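Uncharacterized protein (Staphylococcus aureus subsp. aureus, PDB 4H0A) is of unknown function but belongs to the CAP family of cysteine-rich secretory proteins, joining a CAP domain to a CAP-associated N-terminal region. Local coordinates at residues D67-Y72 against V83-R87; L105-S111 against K164-V169; N121-S125 against E134-S138; F252-R258 against T271-V275. All coordinates share one frame. Where two conformers were deposited one is given. Residues are numbered along the deposited sequence.

Interaction 1 (D67-Y72 against V83-R87); sequences DGYKNY and VSTKR. With EDO (1,2-ethanediol), chain C.
Strands 69-72 and 83-86 run antiparallel, their axes 4.6 Å apart at closest approach and their directions 150° apart. K70 and T85 form a hydrogen-bonded pair (K70 N to T85 O 3.0 Å, T85 N to K70 O 2.8 Å), N71 and S84 a non-hydrogen-bonded one with CA atoms 4.4 Å apart, and Y72 and V83 another hydrogen-bonded pair, both bonds 2.8 Å (Y72 N to V83 O, V83 N to Y72 O). This is the register of the beta hairpin 69-76/79-86. G68, at positive phi (74°), leads into it. On the N71/S84 face, S84 OG donates to N71 OD1 at 2.7 Å, while N71 ND2 reaches ethanediol O2 at 2.9 Å. At the open end, K86 extends (chi1 t) across the Y69 ring: CD lies 3.8 Å from the centroid, over the face, and NZ 4.4 Å from it, an off-centre cation-pi contact. K86 NZ also donates to D67 O at 2.8 Å, so the ammonium is held by a carbonyl and a ring, without a carboxylate from these segments.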
# COMPACT_ATOMS: atom_id res chain seq x y z
N ASP A 67 -11.67 -7.30 10.79
CA ASP A 67 -12.49 -6.27 11.43
C ASP A 67 -13.72 -5.85 10.59
O ASP A 67 -14.22 -4.75 10.77
CB ASP A 67 -11.65 -5.03 11.81
CG ASP A 67 -10.33 -5.39 12.46
OD1 ASP A 67 -10.33 -6.28 13.34
OD2 ASP A 67 -9.30 -4.84 12.05
N GLY A 68 -14.23 -6.76 9.77
CA GLY A 68 -15.47 -6.54 9.04
C GLY A 68 -15.45 -5.60 7.86
O GLY A 68 -16.52 -5.09 7.49
N TYR A 69 -14.29 -5.39 7.22
CA TYR A 69 -14.20 -4.56 6.02
C TYR A 69 -14.24 -5.44 4.76
O TYR A 69 -13.99 -6.65 4.83
CB TYR A 69 -12.93 -3.72 6.01
CG TYR A 69 -12.88 -2.67 7.10
CD1 TYR A 69 -13.45 -1.42 6.91
CD2 TYR A 69 -12.24 -2.92 8.31
CE1 TYR A 69 -13.39 -0.44 7.90
CE2 TYR A 69 -12.18 -1.95 9.30
CZ TYR A 69 -12.74 -0.71 9.09
OH TYR A 69 -12.69 0.27 10.06
N LYS A 70 -14.54 -4.83 3.63
CA LYS A 70 -14.55 -5.50 2.33
C LYS A 70 -13.82 -4.64 1.34
O LYS A 70 -14.04 -3.43 1.32
CB LYS A 70 -15.99 -5.76 1.86
CG LYS A 70 -16.50 -7.16 2.07
CD LYS A 70 -17.65 -7.42 1.11
CE LYS A 70 -18.57 -8.50 1.60
NZ LYS A 70 -19.94 -8.34 1.04
N ASN A 71 -12.93 -5.23 0.53
CA ASN A 71 -12.19 -4.47 -0.48
C ASN A 71 -12.73 -4.76 -1.86
O ASN A 71 -13.06 -5.90 -2.15
CB ASN A 71 -10.69 -4.77 -0.42
CG ASN A 71 -9.90 -3.83 0.46
OD1 ASN A 71 -10.43 -2.88 1.01
ND2 ASN A 71 -8.63 -4.07 0.63
N TYR A 72 -12.84 -3.72 -2.69
CA TYR A 72 -13.28 -3.79 -4.09
C TYR A 72 -12.14 -3.28 -4.91
O TYR A 72 -11.68 -2.17 -4.64
CB TYR A 72 -14.53 -2.94 -4.33
CG TYR A 72 -15.79 -3.45 -3.67
CD1 TYR A 72 -15.96 -3.37 -2.30
CD2 TYR A 72 -16.84 -3.96 -4.44
CE1 TYR A 72 -17.10 -3.87 -1.68
CE2 TYR A 72 -18.00 -4.44 -3.83
CZ TYR A 72 -18.12 -4.41 -2.45
OH TYR A 72 -19.26 -4.86 -1.85
N VAL A 83 -10.79 0.04 -3.12
CA VAL A 83 -11.88 0.71 -2.40
C VAL A 83 -12.29 -0.15 -1.21
O VAL A 83 -12.74 -1.27 -1.43
CB VAL A 83 -13.07 0.95 -3.37
CG1 VAL A 83 -14.22 1.64 -2.66
CG2 VAL A 83 -12.61 1.73 -4.61
N SER A 84 -12.16 0.36 0.02
CA SER A 84 -12.58 -0.38 1.22
C SER A 84 -13.93 0.09 1.67
O SER A 84 -14.19 1.29 1.66
CB SER A 84 -11.58 -0.20 2.36
OG SER A 84 -10.25 -0.39 1.91
N THR A 85 -14.77 -0.85 2.12
CA THR A 85 -16.11 -0.53 2.58
C THR A 85 -16.40 -1.19 3.93
O THR A 85 -15.77 -2.17 4.30
CB THR A 85 -17.17 -1.01 1.55
OG1 THR A 85 -17.23 -2.43 1.59
CG2 THR A 85 -16.87 -0.54 0.12
N LYS A 86 -17.37 -0.64 4.64
CA LYS A 86 -17.88 -1.17 5.89
C LYS A 86 -19.37 -0.94 5.85
O LYS A 86 -19.78 0.21 5.71
CB LYS A 86 -17.23 -0.52 7.11
CG LYS A 86 -17.66 -1.19 8.44
CD LYS A 86 -16.45 -1.55 9.29
CE LYS A 86 -16.83 -2.11 10.63
NZ LYS A 86 -15.62 -2.39 11.46
N ARG A 87 -20.16 -2.03 5.84
CA ARG A 87 -21.63 -1.99 5.72
C ARG A 87 -22.02 -1.33 4.38
O ARG A 87 -22.93 -0.51 4.34
CB ARG A 87 -22.27 -1.27 6.93
CG ARG A 87 -21.90 -1.92 8.26
CD ARG A 87 -22.59 -1.26 9.45
NE ARG A 87 -21.72 -1.16 10.62
CZ ARG A 87 -20.77 -0.23 10.80
NH1 ARG A 87 -20.55 0.70 9.88
NH2 ARG A 87 -20.03 -0.24 11.91
C1 EDO C . -5.87 -0.60 0.89
O1 EDO C . -6.16 0.79 0.79
C2 EDO C . -6.90 -1.13 1.92
O2 EDO C . -6.69 -2.50 2.16
O HOH W 1 -18.31 -4.80 5.39

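Interaction 2 (L105-S111 against K164-V169); sequences LKIGQHS and KKVLSV
Backbone hydrogen bonds carry the pairing of irregular segment 105-111 with the start of strand 166-169. G108 N donates to V166 O (2.8 Å), V166 N to Q109 O (2.9 Å) and S111 N to K164 O (2.7 Å); H110 and K165 make a single bridge, CA atoms 4.5 Å apart. A weak S111 OG to K164 O bond, 3.2 Å, supplements that from S111 N. K106-Q109 is a type II beta turn closed by Q109 N to K106 O at 3.1 Å and braced by the side-chain bond K106 N to Q109 OE1 at 2.8 Å; G108 sits at its third position with phi/psi 93/-6. The turn lies against the seven-stranded antiparallel sheet where strand 166-172 begins, beside a classic beta bulge in which L167 and S168 both face Y158. Apolar contacts fill the space between: L105 CD1 is 3.8 Å from V169 CG2 and I107 CD1 4.2 Å from V166 CG1. V166 points toward the turn, its CG2 3.6 Å from Q109 CG.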
# COMPACT_ATOMS: atom_id res chain seq x y z
N LEU A 105 -5.08 17.05 -5.23
CA LEU A 105 -3.75 16.58 -5.61
C LEU A 105 -3.77 16.08 -7.06
O LEU A 105 -4.83 16.03 -7.68
CB LEU A 105 -3.31 15.46 -4.65
CG LEU A 105 -3.36 15.90 -3.17
CD1 LEU A 105 -3.52 14.75 -2.28
CD2 LEU A 105 -2.16 16.72 -2.80
N LYS A 106 -2.59 15.76 -7.60
CA LYS A 106 -2.45 15.19 -8.93
C LYS A 106 -1.30 14.22 -8.94
O LYS A 106 -0.22 14.57 -8.49
CB LYS A 106 -2.20 16.28 -10.00
CG LYS A 106 -3.36 17.22 -10.24
CD LYS A 106 -3.07 18.24 -11.33
CE LYS A 106 -4.07 19.37 -11.36
NZ LYS A 106 -5.44 18.92 -11.72
N ILE A 107 -1.51 13.02 -9.49
CA ILE A 107 -0.43 12.04 -9.62
C ILE A 107 0.65 12.67 -10.51
O ILE A 107 0.33 13.20 -11.57
CB ILE A 107 -0.92 10.68 -10.21
CG1 ILE A 107 -2.03 10.01 -9.34
CG2 ILE A 107 0.25 9.72 -10.44
CD1 ILE A 107 -1.73 9.84 -7.91
N GLY A 108 1.90 12.63 -10.06
CA GLY A 108 3.02 13.20 -10.79
C GLY A 108 3.37 14.63 -10.43
O GLY A 108 4.38 15.14 -10.91
N GLN A 109 2.57 15.31 -9.58
CA GLN A 109 2.90 16.69 -9.20
C GLN A 109 4.09 16.70 -8.26
O GLN A 109 4.33 15.70 -7.57
CB GLN A 109 1.71 17.40 -8.53
CG GLN A 109 1.44 17.02 -7.08
CD GLN A 109 0.37 17.90 -6.50
OE1 GLN A 109 -0.78 17.52 -6.41
NE2 GLN A 109 0.73 19.10 -6.12
N HIS A 110 4.79 17.84 -8.15
CA HIS A 110 5.89 17.98 -7.20
C HIS A 110 5.32 17.96 -5.80
O HIS A 110 4.37 18.70 -5.52
CB HIS A 110 6.68 19.28 -7.44
CG HIS A 110 7.38 19.31 -8.76
ND1 HIS A 110 8.30 18.35 -9.11
CD2 HIS A 110 7.27 20.20 -9.77
CE1 HIS A 110 8.70 18.66 -10.33
NE2 HIS A 110 8.11 19.78 -10.77
N SER A 111 5.85 17.10 -4.91
CA SER A 111 5.33 17.00 -3.54
C SER A 111 5.55 18.30 -2.73
O SER A 111 4.75 18.59 -1.85
CB SER A 111 5.95 15.81 -2.81
OG SER A 111 7.27 16.09 -2.38
N LYS A 164 10.60 13.02 -5.65
CA LYS A 164 9.81 13.98 -4.87
C LYS A 164 8.47 14.31 -5.57
O LYS A 164 7.95 15.40 -5.41
CB LYS A 164 10.62 15.25 -4.55
CG LYS A 164 11.98 14.92 -3.93
CD LYS A 164 12.53 16.06 -3.08
CE LYS A 164 13.85 15.71 -2.45
NZ LYS A 164 14.29 16.74 -1.47
N LYS A 165 7.89 13.33 -6.28
CA LYS A 165 6.62 13.50 -6.98
C LYS A 165 5.55 12.61 -6.34
O LYS A 165 5.89 11.55 -5.82
CB LYS A 165 6.77 13.15 -8.46
CG LYS A 165 7.67 14.11 -9.22
CD LYS A 165 7.71 13.79 -10.71
CE LYS A 165 8.50 14.82 -11.49
NZ LYS A 165 8.31 14.66 -12.95
N VAL A 166 4.27 13.02 -6.44
CA VAL A 166 3.15 12.25 -5.89
C VAL A 166 2.97 10.95 -6.71
O VAL A 166 2.82 11.01 -7.94
CB VAL A 166 1.84 13.08 -5.85
CG1 VAL A 166 0.65 12.20 -5.44
CG2 VAL A 166 1.98 14.26 -4.90
N LEU A 167 3.00 9.80 -6.02
CA LEU A 167 2.86 8.48 -6.64
C LEU A 167 1.44 7.97 -6.57
O LEU A 167 0.96 7.31 -7.50
CB LEU A 167 3.76 7.48 -5.92
CG LEU A 167 5.26 7.78 -5.93
CD1 LEU A 167 5.97 6.95 -4.89
CD2 LEU A 167 5.85 7.57 -7.32
N SER A 168 0.79 8.21 -5.44
CA SER A 168 -0.55 7.69 -5.19
C SER A 168 -1.18 8.46 -4.04
O SER A 168 -0.47 9.16 -3.31
CB SER A 168 -0.46 6.20 -4.86
OG SER A 168 0.45 5.95 -3.80
N VAL A 169 -2.50 8.37 -3.89
CA VAL A 169 -3.21 9.03 -2.79
C VAL A 169 -4.22 8.06 -2.23
O VAL A 169 -4.89 7.36 -2.99
CB VAL A 169 -3.91 10.35 -3.23
CG1 VAL A 169 -4.63 11.00 -2.04
CG2 VAL A 169 -2.92 11.32 -3.87

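Interaction 3 (N121-S125 against E134-S138); sequences NPEPS and EFELS
E134 opens the second segment, in strand conformation, opposite S125: the two form an antiparallel non-hydrogen-bonded pair with CA atoms 4.5 Å apart, and the touching parts run 160° apart in direction. Its extended side chain (chi1 and chi2 t) passes S125, CG lying 4.1 Å from S125 OG, and the carboxylate takes its hydrogen bond from N186. At F135 comes the one hydrogen bond between the segments, F135 N to P124 O at 3.1 Å and 166°, with F135 CB 4.3 Å from P124 CG. F135 O accepts only a CA-H contact from E123 CA, 3.5 Å away; the F135 ring meets Y183 edge-to-face. E136 follows, CA to CB pointing away, yet chi1 and chi2 both m bring OE1 to 3.1 Å from E123 OE2, two acceptors of like charge. L137 points toward the proline-rich segment, CD1 3.9 Å from P124 CD and CB 3.6 Å from P122 O. The CA distance widens from 4.5 Å at S125-E134 through 5.6 Å at E123-E136 to 6.1 Å at P122-L137. The arrangement is the open end of the antiparallel beta hairpin 125-128/131-136, whose second strand also pairs with 184-185.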
# COMPACT_ATOMS: atom_id res chain seq x y z
N ASN A 121 -0.81 19.33 9.77
CA ASN A 121 -0.57 19.28 11.21
C ASN A 121 0.47 18.19 11.50
O ASN A 121 0.27 17.05 11.10
CB ASN A 121 -1.89 19.02 11.95
CG ASN A 121 -2.98 20.02 11.61
OD1 ASN A 121 -2.73 21.22 11.44
ND2 ASN A 121 -4.22 19.55 11.51
N PRO A 122 1.60 18.49 12.19
CA PRO A 122 2.58 17.43 12.47
C PRO A 122 2.09 16.36 13.46
O PRO A 122 2.53 15.23 13.35
CB PRO A 122 3.78 18.19 13.06
CG PRO A 122 3.52 19.61 12.81
CD PRO A 122 2.06 19.77 12.76
N GLU A 123 1.21 16.72 14.43
CA GLU A 123 0.66 15.77 15.40
C GLU A 123 -0.86 15.67 15.20
O GLU A 123 -1.62 16.26 15.97
CB GLU A 123 1.00 16.19 16.84
CG GLU A 123 2.43 15.89 17.26
CD GLU A 123 2.75 16.23 18.70
OE1 GLU A 123 2.15 17.19 19.24
OE2 GLU A 123 3.62 15.55 19.29
N PRO A 124 -1.33 15.00 14.12
CA PRO A 124 -2.78 14.93 13.89
C PRO A 124 -3.47 14.12 14.99
O PRO A 124 -2.93 13.13 15.49
CB PRO A 124 -2.90 14.29 12.51
CG PRO A 124 -1.62 13.65 12.25
CD PRO A 124 -0.57 14.26 13.10
N SER A 125 -4.64 14.61 15.40
CA SER A 125 -5.39 14.06 16.52
C SER A 125 -6.87 13.95 16.18
O SER A 125 -7.41 14.82 15.50
CB SER A 125 -5.20 14.96 17.73
OG SER A 125 -5.57 14.31 18.93
N GLU A 134 -3.64 9.87 18.58
CA GLU A 134 -2.70 10.94 18.22
C GLU A 134 -1.48 10.31 17.59
O GLU A 134 -0.87 9.43 18.19
CB GLU A 134 -2.32 11.78 19.44
CG GLU A 134 -1.68 13.09 19.02
CD GLU A 134 -1.21 13.96 20.17
OE1 GLU A 134 -1.26 13.49 21.33
OE2 GLU A 134 -0.77 15.10 19.91
N PHE A 135 -1.14 10.73 16.36
CA PHE A 135 0.00 10.18 15.64
C PHE A 135 1.23 11.06 15.77
O PHE A 135 1.12 12.28 15.72
CB PHE A 135 -0.32 10.01 14.15
CG PHE A 135 -1.32 8.92 13.85
CD1 PHE A 135 -1.05 7.60 14.18
CD2 PHE A 135 -2.49 9.21 13.16
CE1 PHE A 135 -1.94 6.59 13.84
CE2 PHE A 135 -3.39 8.19 12.84
CZ PHE A 135 -3.11 6.89 13.19
N GLU A 136 2.41 10.42 15.90
CA GLU A 136 3.72 11.08 15.97
C GLU A 136 4.37 10.92 14.59
O GLU A 136 5.02 9.90 14.36
CB GLU A 136 4.57 10.44 17.08
CG GLU A 136 4.02 10.62 18.48
CD GLU A 136 3.93 12.06 18.94
OE1 GLU A 136 4.92 12.81 18.74
OE2 GLU A 136 2.88 12.45 19.49
N LEU A 137 4.13 11.86 13.66
CA LEU A 137 4.66 11.74 12.29
C LEU A 137 6.16 12.05 12.23
O LEU A 137 6.57 13.16 12.58
CB LEU A 137 3.89 12.63 11.28
CG LEU A 137 2.83 11.88 10.45
CD1 LEU A 137 1.63 11.56 11.28
CD2 LEU A 137 2.43 12.67 9.21
N SER A 138 6.98 11.07 11.77
CA SER A 138 8.44 11.22 11.63
C SER A 138 8.79 12.15 10.46
O SER A 138 7.90 12.58 9.73
CB SER A 138 9.11 9.86 11.42
OG SER A 138 8.85 9.28 10.15

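Interaction 4 (F252-R258 against T271-V275); sequences FTEDALR and TAQNV
Helix-on-sheet packing joins the start of helix 254-263 to strand 270-277 within the CAP domain, whose alpha-beta-alpha sandwich fold is built on such layers. Helix segment 254-258 and strand segment 271-275 have axes 9.4 Å apart at closest approach and N-to-C directions 122° apart, so the helix crosses the strand obliquely and meets it through side chains. T253 is the N-cap, its OG1 accepting a weak bond from A256 N at 3.4 Å; after the weak L257 N to T253 O bond (3.4 Å), R258 N to E254 O, 2.9 Å, is a regular helical bond. From the strand, T271, Q273 and V275 point toward segment 252-258 and A272 away. L257 (chi1 t, chi2 p) lies over the strand, CD2 4.0 Å from Q273 CB and 4.1 Å from both T271 OG1 and A272 O. T271 OG1 is hydrogen-bonded to F320 O and Q273 NE2 to S317 OG, tying these residues to strand 315-322. F252 (chi1 m, chi2 85°), just before the helix, also touches L239 and A242 of helix 229-242; V275 CG1 lies over the F252 ring face, 3.9 Å from its centroid and 21° off the normal, a CH-pi contact.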
# COMPACT_ATOMS: atom_id res chain seq x y z
N PHE A 252 16.42 -13.74 6.58
CA PHE A 252 16.25 -14.06 5.15
C PHE A 252 17.61 -13.96 4.46
O PHE A 252 17.98 -12.91 3.94
CB PHE A 252 15.24 -13.09 4.52
CG PHE A 252 13.88 -13.20 5.17
CD1 PHE A 252 13.59 -12.49 6.33
CD2 PHE A 252 12.92 -14.05 4.66
CE1 PHE A 252 12.35 -12.62 6.95
CE2 PHE A 252 11.68 -14.16 5.28
CZ PHE A 252 11.40 -13.45 6.42
N THR A 253 18.37 -15.06 4.51
CA THR A 253 19.72 -15.11 3.95
C THR A 253 19.69 -15.23 2.41
O THR A 253 18.75 -15.79 1.85
CB THR A 253 20.52 -16.27 4.56
OG1 THR A 253 19.82 -17.49 4.33
CG2 THR A 253 20.74 -16.09 6.06
N GLU A 254 20.72 -14.69 1.74
CA GLU A 254 20.83 -14.77 0.28
C GLU A 254 21.24 -16.19 -0.16
O GLU A 254 20.93 -16.58 -1.28
CB GLU A 254 21.81 -13.72 -0.25
CG GLU A 254 21.79 -13.56 -1.76
CD GLU A 254 21.75 -12.14 -2.29
OE1 GLU A 254 22.32 -11.24 -1.64
OE2 GLU A 254 21.18 -11.93 -3.38
N ASP A 255 21.90 -16.96 0.74
CA ASP A 255 22.29 -18.35 0.45
C ASP A 255 21.04 -19.24 0.42
O ASP A 255 20.95 -20.13 -0.42
CB ASP A 255 23.32 -18.88 1.47
CG ASP A 255 24.40 -19.74 0.84
OD1 ASP A 255 25.25 -19.18 0.12
OD2 ASP A 255 24.40 -20.96 1.09
N ALA A 256 20.05 -18.98 1.32
CA ALA A 256 18.78 -19.72 1.33
C ALA A 256 17.97 -19.45 0.06
O ALA A 256 17.29 -20.35 -0.43
CB ALA A 256 17.96 -19.34 2.56
N LEU A 257 18.05 -18.21 -0.49
CA LEU A 257 17.34 -17.85 -1.73
C LEU A 257 18.02 -18.47 -2.95
O LEU A 257 17.35 -19.14 -3.74
CB LEU A 257 17.27 -16.31 -1.88
CG LEU A 257 16.66 -15.76 -3.17
CD1 LEU A 257 15.27 -16.29 -3.40
CD2 LEU A 257 16.64 -14.25 -3.15
N ARG A 258 19.33 -18.24 -3.11
CA ARG A 258 20.08 -18.79 -4.25
C ARG A 258 20.15 -20.33 -4.19
O ARG A 258 20.22 -20.96 -5.24
CB ARG A 258 21.49 -18.19 -4.34
CG ARG A 258 21.45 -16.78 -4.91
CD ARG A 258 22.79 -16.08 -4.87
NE ARG A 258 22.76 -14.84 -5.65
CZ ARG A 258 23.79 -14.01 -5.78
NH1 ARG A 258 24.95 -14.26 -5.18
NH2 ARG A 258 23.67 -12.91 -6.51
N THR A 271 18.93 -12.16 -9.03
CA THR A 271 17.77 -12.29 -8.14
C THR A 271 17.96 -11.44 -6.89
O THR A 271 19.08 -11.15 -6.48
CB THR A 271 17.56 -13.77 -7.76
OG1 THR A 271 16.26 -13.91 -7.17
CG2 THR A 271 18.64 -14.31 -6.83
N ALA A 272 16.84 -11.09 -6.25
CA ALA A 272 16.84 -10.32 -5.00
C ALA A 272 15.53 -10.52 -4.28
O ALA A 272 14.62 -11.16 -4.82
CB ALA A 272 17.08 -8.85 -5.29
N GLN A 273 15.41 -9.99 -3.06
CA GLN A 273 14.21 -10.17 -2.26
C GLN A 273 13.92 -8.96 -1.38
O GLN A 273 14.83 -8.44 -0.74
CB GLN A 273 14.38 -11.41 -1.38
CG GLN A 273 13.16 -11.78 -0.53
CD GLN A 273 13.39 -13.01 0.31
OE1 GLN A 273 14.48 -13.58 0.36
NE2 GLN A 273 12.35 -13.42 1.03
N ASN A 274 12.64 -8.57 -1.31
CA ASN A 274 12.16 -7.51 -0.43
C ASN A 274 11.29 -8.16 0.61
O ASN A 274 10.48 -9.02 0.26
CB ASN A 274 11.40 -6.44 -1.21
CG ASN A 274 12.27 -5.45 -1.93
OD1 ASN A 274 13.48 -5.56 -1.92
ND2 ASN A 274 11.66 -4.49 -2.60
N VAL A 275 11.47 -7.79 1.88
CA VAL A 275 10.69 -8.36 2.98
C VAL A 275 10.19 -7.22 3.88
O VAL A 275 10.85 -6.19 3.99
CB VAL A 275 11.52 -9.39 3.80
CG1 VAL A 275 10.66 -10.05 4.89
CG2 VAL A 275 12.13 -10.46 2.90

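In the fold
From the N terminus, interaction 1 closes first, joining strands 69-76 and 79-86 across ten residues. Interaction 2 spans a far longer loop, bringing 105-111 back against 164-169 over 52 intervening residues, and interaction 3 is nested inside it, closing the hairpin 125-128/131-136; their centres are 21 Å apart. Interactions 1 and 2 reach the same seven-stranded sheet, about 9 Å apart at nearest atoms, whereas interaction 3 belongs to a separate three-stranded sheet. All three fall in the CAP-associated N-terminal region. Interaction 4 follows in series in the CAP domain, tying a helix to the five-stranded sheet, its centre 34 Å from that of interaction 1. None cross, and none touch.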